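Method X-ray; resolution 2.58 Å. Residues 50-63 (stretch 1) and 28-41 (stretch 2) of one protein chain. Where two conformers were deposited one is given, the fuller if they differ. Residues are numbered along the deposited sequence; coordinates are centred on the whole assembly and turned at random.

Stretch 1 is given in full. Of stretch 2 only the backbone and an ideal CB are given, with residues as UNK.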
ATOM      1  N   GLU A  50       0.635   4.854  28.896  1.00107.42           N
ATOM      2  CA  GLU A  50      -0.604   4.770  28.133  1.00106.64           C
ATOM      3  C   GLU A  50      -0.325   4.614  26.641  1.00102.64           C
ATOM      4  O   GLU A  50      -1.002   3.839  25.955  1.00102.34           O
ATOM      5  CB  GLU A  50      -1.454   6.012  28.404  1.00118.39           C
ATOM      6  CG  GLU A  50      -2.895   5.914  27.937  1.00142.80           C
ATOM      7  CD  GLU A  50      -3.729   7.093  28.400  1.00157.00           C
ATOM      8  OE1 GLU A  50      -3.949   7.225  29.624  1.00161.06           O
ATOM      9  OE2 GLU A  50      -4.155   7.894  27.541  1.00158.22           O
ATOM     10  N   VAL A  51       0.677   5.330  26.124  1.00108.01           N
ATOM     11  CA  VAL A  51       0.964   5.276  24.691  1.00108.13           C
ATOM     12  C   VAL A  51       1.521   3.912  24.303  1.00101.81           C
ATOM     13  O   VAL A  51       1.176   3.361  23.250  1.00102.09           O
ATOM     14  CB  VAL A  51       1.916   6.422  24.294  1.00114.16           C
ATOM     15  CG1 VAL A  51       2.692   6.077  23.041  1.00 94.16           C
ATOM     16  CG2 VAL A  51       1.128   7.694  24.070  1.00112.29           C
ATOM     17  N   ARG A  52       2.387   3.343  25.146  1.00107.09           N
ATOM     18  CA  ARG A  52       2.927   2.017  24.867  1.00114.29           C
ATOM     19  C   ARG A  52       1.812   0.987  24.754  1.00119.28           C
ATOM     20  O   ARG A  52       1.850   0.111  23.882  1.00120.07           O
ATOM     21  CB  ARG A  52       3.918   1.604  25.955  1.00121.02           C
ATOM     22  CG  ARG A  52       5.309   1.268  25.447  1.00118.33           C
ATOM     23  CD  ARG A  52       6.217   0.799  26.577  1.00115.96           C
ATOM     24  NE  ARG A  52       6.027   1.584  27.793  1.00119.09           N
ATOM     25  CZ  ARG A  52       6.561   2.782  28.005  1.00135.31           C
ATOM     26  NH1 ARG A  52       6.332   3.420  29.142  1.00132.22           N
ATOM     27  NH2 ARG A  52       7.322   3.344  27.077  1.00152.78           N
ATOM     28  N   SER A  53       0.808   1.082  25.628  1.00113.09           N
ATOM     29  CA  SER A  53      -0.311   0.150  25.576  1.00104.36           C
ATOM     30  C   SER A  53      -1.100   0.302  24.285  1.00117.86           C
ATOM     31  O   SER A  53      -1.417  -0.692  23.625  1.00135.34           O
ATOM     32  CB  SER A  53      -1.221   0.356  26.785  1.00106.96           C
ATOM     33  OG  SER A  53      -0.537   0.033  27.980  1.00127.02           O
ATOM     34  N   ARG A  54      -1.418   1.540  23.899  1.00 97.49           N
ATOM     35  CA  ARG A  54      -2.282   1.741  22.743  1.00 96.43           C
ATOM     36  C   ARG A  54      -1.596   1.398  21.426  1.00112.13           C
ATOM     37  O   ARG A  54      -2.289   1.157  20.431  1.00114.53           O
ATOM     38  CB  ARG A  54      -2.804   3.175  22.729  1.00 97.32           C
ATOM     39  CG  ARG A  54      -3.382   3.592  24.064  1.00112.94           C
ATOM     40  CD  ARG A  54      -4.480   4.626  23.941  1.00115.89           C
ATOM     41  NE  ARG A  54      -4.902   5.081  25.263  1.00123.71           N
ATOM     42  CZ  ARG A  54      -5.960   5.849  25.492  1.00127.03           C
ATOM     43  NH1 ARG A  54      -6.722   6.254  24.487  1.00121.70           N
ATOM     44  NH2 ARG A  54      -6.259   6.211  26.733  1.00125.41           N
ATOM     45  N   THR A  55      -0.260   1.365  21.389  1.00116.50           N
ATOM     46  CA  THR A  55       0.421   0.830  20.212  1.00115.05           C
ATOM     47  C   THR A  55       0.351  -0.687  20.179  1.00106.06           C
ATOM     48  O   THR A  55       0.383  -1.286  19.097  1.00 92.83           O
ATOM     49  CB  THR A  55       1.890   1.265  20.168  1.00102.00           C
ATOM     50  OG1 THR A  55       2.533   0.904  21.396  1.00113.25           O
ATOM     51  CG2 THR A  55       2.007   2.759  19.954  1.00 91.41           C
ATOM     52  N   GLU A  56       0.264  -1.320  21.351  1.00107.11           N
ATOM     53  CA  GLU A  56       0.093  -2.765  21.388  1.00111.20           C
ATOM     54  C   GLU A  56      -1.255  -3.173  20.810  1.00100.35           C
ATOM     55  O   GLU A  56      -1.371  -4.253  20.218  1.00 92.88           O
ATOM     56  CB  GLU A  56       0.249  -3.280  22.820  1.00115.82           C
ATOM     57  CG  GLU A  56       1.075  -4.557  22.943  1.00130.13           C
ATOM     58  CD  GLU A  56       2.542  -4.350  22.597  1.00135.81           C
ATOM     59  OE1 GLU A  56       2.872  -4.286  21.394  1.00135.15           O
ATOM     60  OE2 GLU A  56       3.366  -4.242  23.530  1.00138.91           O
ATOM     61  N   ILE A  57      -2.273  -2.325  20.941  1.00 94.03           N
ATOM     62  CA  ILE A  57      -3.562  -2.665  20.349  1.00117.94           C
ATOM     63  C   ILE A  57      -3.643  -2.194  18.899  1.00102.63           C
ATOM     64  O   ILE A  57      -4.362  -2.796  18.097  1.00120.25           O
ATOM     65  CB  ILE A  57      -4.741  -2.121  21.183  1.00118.92           C
ATOM     66  CG1 ILE A  57      -4.923  -0.622  20.973  1.00104.09           C
ATOM     67  CG2 ILE A  57      -4.560  -2.459  22.673  1.00114.80           C
ATOM     68  CD1 ILE A  57      -6.121  -0.065  21.696  1.00104.71           C
ATOM     69  N   LEU A  58      -2.907  -1.138  18.537  1.00107.90           N
ATOM     70  CA  LEU A  58      -2.813  -0.755  17.130  1.00114.86           C
ATOM     71  C   LEU A  58      -2.198  -1.875  16.304  1.00108.69           C
ATOM     72  O   LEU A  58      -2.675  -2.184  15.205  1.00 97.96           O
ATOM     73  CB  LEU A  58      -1.990   0.521  16.973  1.00111.21           C
ATOM     74  CG  LEU A  58      -1.615   0.883  15.529  1.00 99.37           C
ATOM     75  CD1 LEU A  58      -2.835   1.344  14.743  1.00100.49           C
ATOM     76  CD2 LEU A  58      -0.521   1.935  15.487  1.00 89.34           C
ATOM     77  N   ARG A  59      -1.128  -2.486  16.816  1.00 98.21           N
ATOM     78  CA  ARG A  59      -0.567  -3.665  16.172  1.00102.22           C
ATOM     79  C   ARG A  59      -1.605  -4.781  16.081  1.00101.04           C
ATOM     80  O   ARG A  59      -1.711  -5.459  15.051  1.00 90.87           O
ATOM     81  CB  ARG A  59       0.672  -4.128  16.944  1.00 91.39           C
ATOM     82  CG  ARG A  59       1.754  -4.792  16.104  1.00 93.71           C
ATOM     83  CD  ARG A  59       2.779  -5.495  16.990  1.00101.27           C
ATOM     84  NE  ARG A  59       3.017  -4.774  18.240  1.00113.50           N
ATOM     85  CZ  ARG A  59       3.882  -3.773  18.378  1.00119.72           C
ATOM     86  NH1 ARG A  59       4.601  -3.362  17.342  1.00116.92           N
ATOM     87  NH2 ARG A  59       4.027  -3.177  19.554  1.00113.08           N
ATOM     88  N   ALA A  60      -2.403  -4.964  17.139  1.00115.46           N
ATOM     89  CA  ALA A  60      -3.368  -6.060  17.164  1.00130.64           C
ATOM     90  C   ALA A  60      -4.614  -5.748  16.342  1.00128.03           C
ATOM     91  O   ALA A  60      -5.216  -6.657  15.761  1.00123.83           O
ATOM     92  CB  ALA A  60      -3.759  -6.396  18.604  1.00116.91           C
ATOM     93  N   VAL A  61      -5.022  -4.477  16.295  1.00115.76           N
ATOM     94  CA  VAL A  61      -6.177  -4.096  15.489  1.00115.89           C
ATOM     95  C   VAL A  61      -5.934  -4.427  14.021  1.00118.91           C
ATOM     96  O   VAL A  61      -6.843  -4.871  13.310  1.00116.15           O
ATOM     97  CB  VAL A  61      -6.495  -2.605  15.702  1.00125.18           C
ATOM     98  CG1 VAL A  61      -7.242  -2.041  14.515  1.00129.99           C
ATOM     99  CG2 VAL A  61      -7.307  -2.417  16.976  1.00119.12           C
ATOM    100  N   MET A  62      -4.701  -4.244  13.551  1.00122.08           N
ATOM    101  CA  MET A  62      -4.384  -4.504  12.153  1.00116.99           C
ATOM    102  C   MET A  62      -4.134  -5.976  11.857  1.00123.14           C
ATOM    103  O   MET A  62      -4.105  -6.351  10.679  1.00129.23           O
ATOM    104  CB  MET A  62      -3.165  -3.682  11.731  1.00103.54           C
ATOM    105  CG  MET A  62      -3.331  -2.199  11.984  1.00108.82           C
ATOM    106  SD  MET A  62      -4.871  -1.559  11.295  1.00117.96           S
ATOM    107  CE  MET A  62      -4.597  -1.811   9.541  1.00116.03           C
ATOM    108  N   ASN A  63      -3.969  -6.812  12.887  1.00119.50           N
ATOM    109  CA  ASN A  63      -3.719  -8.235  12.678  1.00109.85           C
ATOM    110  C   ASN A  63      -4.832  -8.913  11.890  1.00106.88           C
ATOM    111  O   ASN A  63      -4.592  -9.945  11.253  1.00 98.35           O
ATOM    112  CB  ASN A  63      -3.536  -8.939  14.024  1.00114.01           C
ATOM    113  CG  ASN A  63      -3.110 -10.386  13.875  1.00121.63           C
ATOM    114  OD1 ASN A  63      -3.945 -11.284  13.763  1.00123.07           O
ATOM    115  ND2 ASN A  63      -1.802 -10.620  13.876  1.00124.86           N
ATOM    116  N   UNK A  28       2.671  -2.139   3.617  0.61100.89           N
ATOM    117  CA  UNK A  28       3.761  -1.827   4.529  0.61106.39           C
ATOM    118  C   UNK A  28       3.327  -0.928   5.679  0.61103.46           C
ATOM    119  O   UNK A  28       4.121  -0.685   6.593  0.61100.43           O
ATOM    120  CB  UNK A  28       4.905  -1.162   3.761  0.61106.39           C
ATOM    121  N   UNK A  29       2.082  -0.442   5.667  1.00117.92           N
ATOM    122  CA  UNK A  29       1.527   0.154   6.878  1.00112.93           C
ATOM    123  C   UNK A  29       1.430  -0.891   7.980  1.00107.63           C
ATOM    124  O   UNK A  29       1.575  -0.568   9.166  1.00 78.07           O
ATOM    125  CB  UNK A  29       0.152   0.766   6.600  1.00112.93           C
ATOM    126  N   UNK A  30       1.180  -2.146   7.602  1.00 84.85           N
ATOM    127  CA  UNK A  30       1.277  -3.245   8.553  1.00109.83           C
ATOM    128  C   UNK A  30       2.701  -3.374   9.082  1.00113.97           C
ATOM    129  O   UNK A  30       2.935  -3.323  10.298  1.00 99.41           O
ATOM    130  CB  UNK A  30       0.830  -4.556   7.904  1.00109.83           C
ATOM    131  N   UNK A  31       3.671  -3.516   8.169  1.00116.28           N
ATOM    132  CA  UNK A  31       5.069  -3.661   8.565  1.00 95.19           C
ATOM    133  C   UNK A  31       5.531  -2.495   9.428  1.00 77.82           C
ATOM    134  O   UNK A  31       6.266  -2.688  10.404  1.00 96.13           O
ATOM    135  CB  UNK A  31       5.961  -3.778   7.327  1.00 95.19           C
ATOM    136  N   UNK A  32       5.107  -1.276   9.085  1.00 78.23           N
ATOM    137  CA  UNK A  32       5.384  -0.129   9.942  1.00 87.29           C
ATOM    138  C   UNK A  32       4.797  -0.334  11.335  1.00 93.94           C
ATOM    139  O   UNK A  32       5.418   0.032  12.341  1.00 89.08           O
ATOM    140  CB  UNK A  32       4.826   1.151   9.317  1.00 87.29           C
ATOM    141  N   UNK A  33       3.595  -0.917  11.412  1.00104.71           N
ATOM    142  CA  UNK A  33       2.933  -1.097  12.700  1.00106.23           C
ATOM    143  C   UNK A  33       3.609  -2.165  13.546  1.00108.42           C
ATOM    144  O   UNK A  33       3.688  -2.018  14.773  1.00 76.57           O
ATOM    145  CB  UNK A  33       1.462  -1.460  12.489  1.00106.23           C
ATOM    146  N   UNK A  34       4.103  -3.236  12.917  1.00 76.38           N
ATOM    147  CA  UNK A  34       4.811  -4.266  13.674  1.00 92.39           C
ATOM    148  C   UNK A  34       6.171  -3.766  14.135  1.00107.09           C
ATOM    149  O   UNK A  34       6.575  -4.008  15.280  1.00126.71           O
ATOM    150  CB  UNK A  34       4.975  -5.532  12.831  1.00 92.39           C
ATOM    151  N   UNK A  35       6.884  -3.051  13.262  1.00103.37           N
ATOM    152  CA  UNK A  35       8.210  -2.539  13.591  1.00 90.19           C
ATOM    153  C   UNK A  35       8.190  -1.511  14.717  1.00 81.45           C
ATOM    154  O   UNK A  35       9.208  -1.344  15.394  1.00 97.59           O
ATOM    155  CB  UNK A  35       8.847  -1.919  12.346  1.00 90.19           C
ATOM    156  N   UNK A  36       7.065  -0.831  14.936  1.00 94.62           N
ATOM    157  CA  UNK A  36       7.013   0.245  15.919  1.00 86.64           C
ATOM    158  C   UNK A  36       7.440  -0.246  17.297  1.00 87.26           C
ATOM    159  O   UNK A  36       6.916  -1.237  17.812  1.00116.03           O
ATOM    160  CB  UNK A  36       5.604   0.837  15.985  1.00 86.64           C
ATOM    161  N   UNK A  37       8.404   0.458  17.888  1.00 94.47           N
ATOM    162  CA  UNK A  37       8.927   0.175  19.216  1.00 96.92           C
ATOM    163  C   UNK A  37       8.893   1.458  20.032  1.00102.45           C
ATOM    164  O   UNK A  37       9.210   2.532  19.515  1.00115.48           O
ATOM    165  CB  UNK A  37      10.345  -0.395  19.145  1.00 96.92           C
ATOM    166  N   UNK A  38       8.506   1.353  21.303  1.00 91.44           N
ATOM    167  CA  UNK A  38       8.455   2.505  22.199  1.00101.72           C
ATOM    168  C   UNK A  38       9.026   2.087  23.547  1.00111.03           C
ATOM    169  O   UNK A  38       8.418   1.274  24.255  1.00117.05           O
ATOM    170  CB  UNK A  38       7.027   3.035  22.347  1.00101.72           C
ATOM    171  N   UNK A  39      10.188   2.637  23.902  1.00115.75           N
ATOM    172  CA  UNK A  39      10.823   2.379  25.176  1.00110.04           C
ATOM    173  C   UNK A  39      10.412   3.386  26.231  1.00121.24           C
ATOM    174  O   UNK A  39       9.383   4.057  26.123  1.00129.69           O
ATOM    175  CB  UNK A  39      12.344   2.384  25.015  1.00110.04           C
ATOM    176  N   UNK A  40      11.243   3.499  27.265  1.00119.52           N
ATOM    177  CA  UNK A  40      10.930   4.305  28.435  1.00129.74           C
ATOM    178  C   UNK A  40      11.844   5.522  28.518  1.00135.30           C
ATOM    179  O   UNK A  40      12.968   5.518  28.002  1.00141.85           O
ATOM    180  CB  UNK A  40      11.049   3.465  29.708  1.00129.74           C
ATOM    181  N   UNK A  41      11.342   6.566  29.176  1.00135.38           N
ATOM    182  CA  UNK A  41      12.115   7.772  29.449  1.00140.55           C
ATOM    183  C   UNK A  41      12.545   7.767  30.909  1.00161.75           C
ATOM    184  O   UNK A  41      12.509   6.728  31.579  1.00169.06           O
ATOM    185  CB  UNK A  41      11.307   9.030  29.124  1.00140.55           C
TER

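Stretch 1 is one continuous helix, and the helical part of stretch 2, positions 28 to 35, runs against it at 147°, with the axes 9.1 Å apart at closest approach. Such a spacing leaves room for modest side chains where CA-to-CB bonds point inward, and for long ones that reach in from the flanks.

Position 28 finds nothing of stretch 1 near its ideal CB, so almost any residue would do; it is Asn 28.

At 29 the CB points sideways and is also far from stretch 1. Only a long or aromatic side chain could reach Leu 58 and Met 62, whose ends offer an apolar surface; Met, Phe or Tyr would suit. The residue is Tyr 29, with chi1 t. Met 62 CE lies at the edge of its ring, 3.8 Å from Tyr 29 CE2, and Leu 58 CD1 is 3.8 Å from Tyr 29 OH, which is hydrogen-bonded elsewhere in the structure.

Position 30 also points sideways and asks for little; Asp 30 stays short of contact. Positions 31 and 32 are out of reach: stretch 1 sets no limit, and any residue at home in a helix would fit. They are Ala 31 and Thr 32, the latter returning its OG1 to Asn 28 O at 2.7 Å.

Position 33 is the tightest point of the helix pair: its CA lies 5.6 Å from that of Arg 59, and its CB points toward stretch 1, 4.7 Å from Arg 59 CA, with Leu 58 and Met 62 close by. Ala, Ser, Cys or perhaps Val would suit. Cys 33 sets SG 3.7 Å from Leu 58 CD2 and 4.3 Å from Met 62 CG, a compact apolar filling.

At 34 the CB points away yet sits 4.7 Å from Arg 59 CG, so many medium-sized side chains, polar or apolar, could lie beside Arg 59. Asn 34 brings OD1 to 3.2 Å from Arg 59 CG. Position 35 points away, leaving the choice open; Ser 35 turns its hydroxyl back to its own helix.

Position 36 leaves helical phi/psi, at -57/127. Its carbonyl O accepts a nearly straight hydrogen bond from Arg 59 NH1 (3.2 Å, 170°), a backbone bond that does not call for any particular side-chain chemistry. Its CB points toward stretch 1, where the methyl of Thr 55 favours an aliphatic residue; Leu 36 brings CD2 to 4.5 Å from Thr 55 CG2.

Position 37 points away and is free; it is Phe 37.

Position 38, extended, points its CB toward stretch 1, 4.0 Å from Arg 52 CG, with Val 51 and Thr 55 beyond. Val, Ile or Leu would suit. Ile 38 (chi1 m, chi2 t) sends CD1 to 3.6 Å from Val 51 CG1 and 3.8 Å from Thr 55 CG2.

Position 39, at -91/-159, would point a CB away, and stretch 1 asks nothing of a side chain there, so several small or polar residues would do; it is Gly 39.

At 40 the CB points sideways, 4.6 Å from Arg 52 NH2. A planar side chain could cover the guanidinium face; an acid would suit only if it reached the N-H edge. His 40 lays CD2 over that face, 3.2 Å from Arg 52 NH1.

Position 41 points sideways without reaching stretch 1, so the choice is open; it is Val 41.

Stretch 2 28-41: NYDATCNSLFIGHV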
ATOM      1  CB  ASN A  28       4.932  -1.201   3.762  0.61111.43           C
ATOM      2  CG  ASN A  28       5.740  -2.239   2.999  0.61101.28           C
ATOM      3  OD1 ASN A  28       6.552  -2.959   3.583  0.61 92.95           O
ATOM      4  ND2 ASN A  28       5.514  -2.328   1.690  0.61 80.25           N
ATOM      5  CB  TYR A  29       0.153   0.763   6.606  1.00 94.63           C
ATOM      6  CG  TYR A  29      -0.526   1.301   7.846  1.00 81.00           C
ATOM      7  CD1 TYR A  29      -0.262   2.585   8.303  1.00 82.98           C
ATOM      8  CD2 TYR A  29      -1.439   0.528   8.559  1.00105.65           C
ATOM      9  CE1 TYR A  29      -0.878   3.084   9.438  1.00107.95           C
ATOM     10  CE2 TYR A  29      -2.060   1.014   9.695  1.00 81.74           C
ATOM     11  CZ  TYR A  29      -1.777   2.295  10.129  1.00112.67           C
ATOM     12  OH  TYR A  29      -2.391   2.793  11.257  1.00101.90           O
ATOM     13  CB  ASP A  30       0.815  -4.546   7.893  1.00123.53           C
ATOM     14  CG  ASP A  30       1.151  -5.772   8.721  1.00138.76           C
ATOM     15  OD1 ASP A  30       0.646  -5.888   9.859  1.00139.28           O
ATOM     16  OD2 ASP A  30       1.924  -6.618   8.229  1.00138.47           O
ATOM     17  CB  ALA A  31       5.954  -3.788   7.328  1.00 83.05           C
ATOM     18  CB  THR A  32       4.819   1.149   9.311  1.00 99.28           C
ATOM     19  OG1 THR A  32       5.318   1.302   7.977  1.00 80.90           O
ATOM     20  CG2 THR A  32       5.187   2.384  10.137  1.00 81.68           C
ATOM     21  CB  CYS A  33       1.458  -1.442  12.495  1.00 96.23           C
ATOM     22  SG  CYS A  33       0.371   0.003  12.444  1.00103.12           S
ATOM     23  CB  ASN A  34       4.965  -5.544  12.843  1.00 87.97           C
ATOM     24  CG  ASN A  34       3.637  -6.251  12.590  1.00102.90           C
ATOM     25  OD1 ASN A  34       2.695  -6.142  13.381  1.00 94.98           O
ATOM     26  ND2 ASN A  34       3.562  -6.988  11.483  1.00 96.37           N
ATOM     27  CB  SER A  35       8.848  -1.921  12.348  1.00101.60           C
ATOM     28  OG  SER A  35       8.027  -0.892  11.823  1.00114.20           O
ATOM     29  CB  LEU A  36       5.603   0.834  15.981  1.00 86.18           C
ATOM     30  CG  LEU A  36       5.504   2.332  16.282  1.00 89.52           C
ATOM     31  CD1 LEU A  36       4.113   2.863  15.982  1.00 86.42           C
ATOM     32  CD2 LEU A  36       5.881   2.639  17.713  1.00 99.41           C
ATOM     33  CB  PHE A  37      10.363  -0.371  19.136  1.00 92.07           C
ATOM     34  CG  PHE A  37      10.994  -0.645  20.476  1.00103.85           C
ATOM     35  CD1 PHE A  37      11.596   0.369  21.201  1.00104.64           C
ATOM     36  CD2 PHE A  37      11.009  -1.929  20.999  1.00130.30           C
ATOM     37  CE1 PHE A  37      12.179   0.111  22.426  1.00115.69           C
ATOM     38  CE2 PHE A  37      11.596  -2.192  22.225  1.00134.42           C
ATOM     39  CZ  PHE A  37      12.180  -1.171  22.938  1.00127.25           C
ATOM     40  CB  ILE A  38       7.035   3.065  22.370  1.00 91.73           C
ATOM     41  CG1 ILE A  38       6.509   3.595  21.035  1.00 90.13           C
ATOM     42  CG2 ILE A  38       7.031   4.165  23.418  1.00 96.11           C
ATOM     43  CD1 ILE A  38       5.243   4.402  21.134  1.00 90.34           C
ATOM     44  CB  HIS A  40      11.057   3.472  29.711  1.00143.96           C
ATOM     45  CG  HIS A  40      10.323   2.169  29.655  1.00148.52           C
ATOM     46  ND1 HIS A  40      10.930   0.987  29.289  1.00147.06           N
ATOM     47  CD2 HIS A  40       9.028   1.864  29.905  1.00144.73           C
ATOM     48  CE1 HIS A  40      10.044   0.009  29.323  1.00143.17           C
ATOM     49  NE2 HIS A  40       8.880   0.515  29.693  1.00144.68           N
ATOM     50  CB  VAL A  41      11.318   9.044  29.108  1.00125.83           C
ATOM     51  CG1 VAL A  41      10.869   9.005  27.666  1.00119.12           C
ATOM     52  CG2 VAL A  41      10.121   9.200  30.039  1.00121.18           C
TER
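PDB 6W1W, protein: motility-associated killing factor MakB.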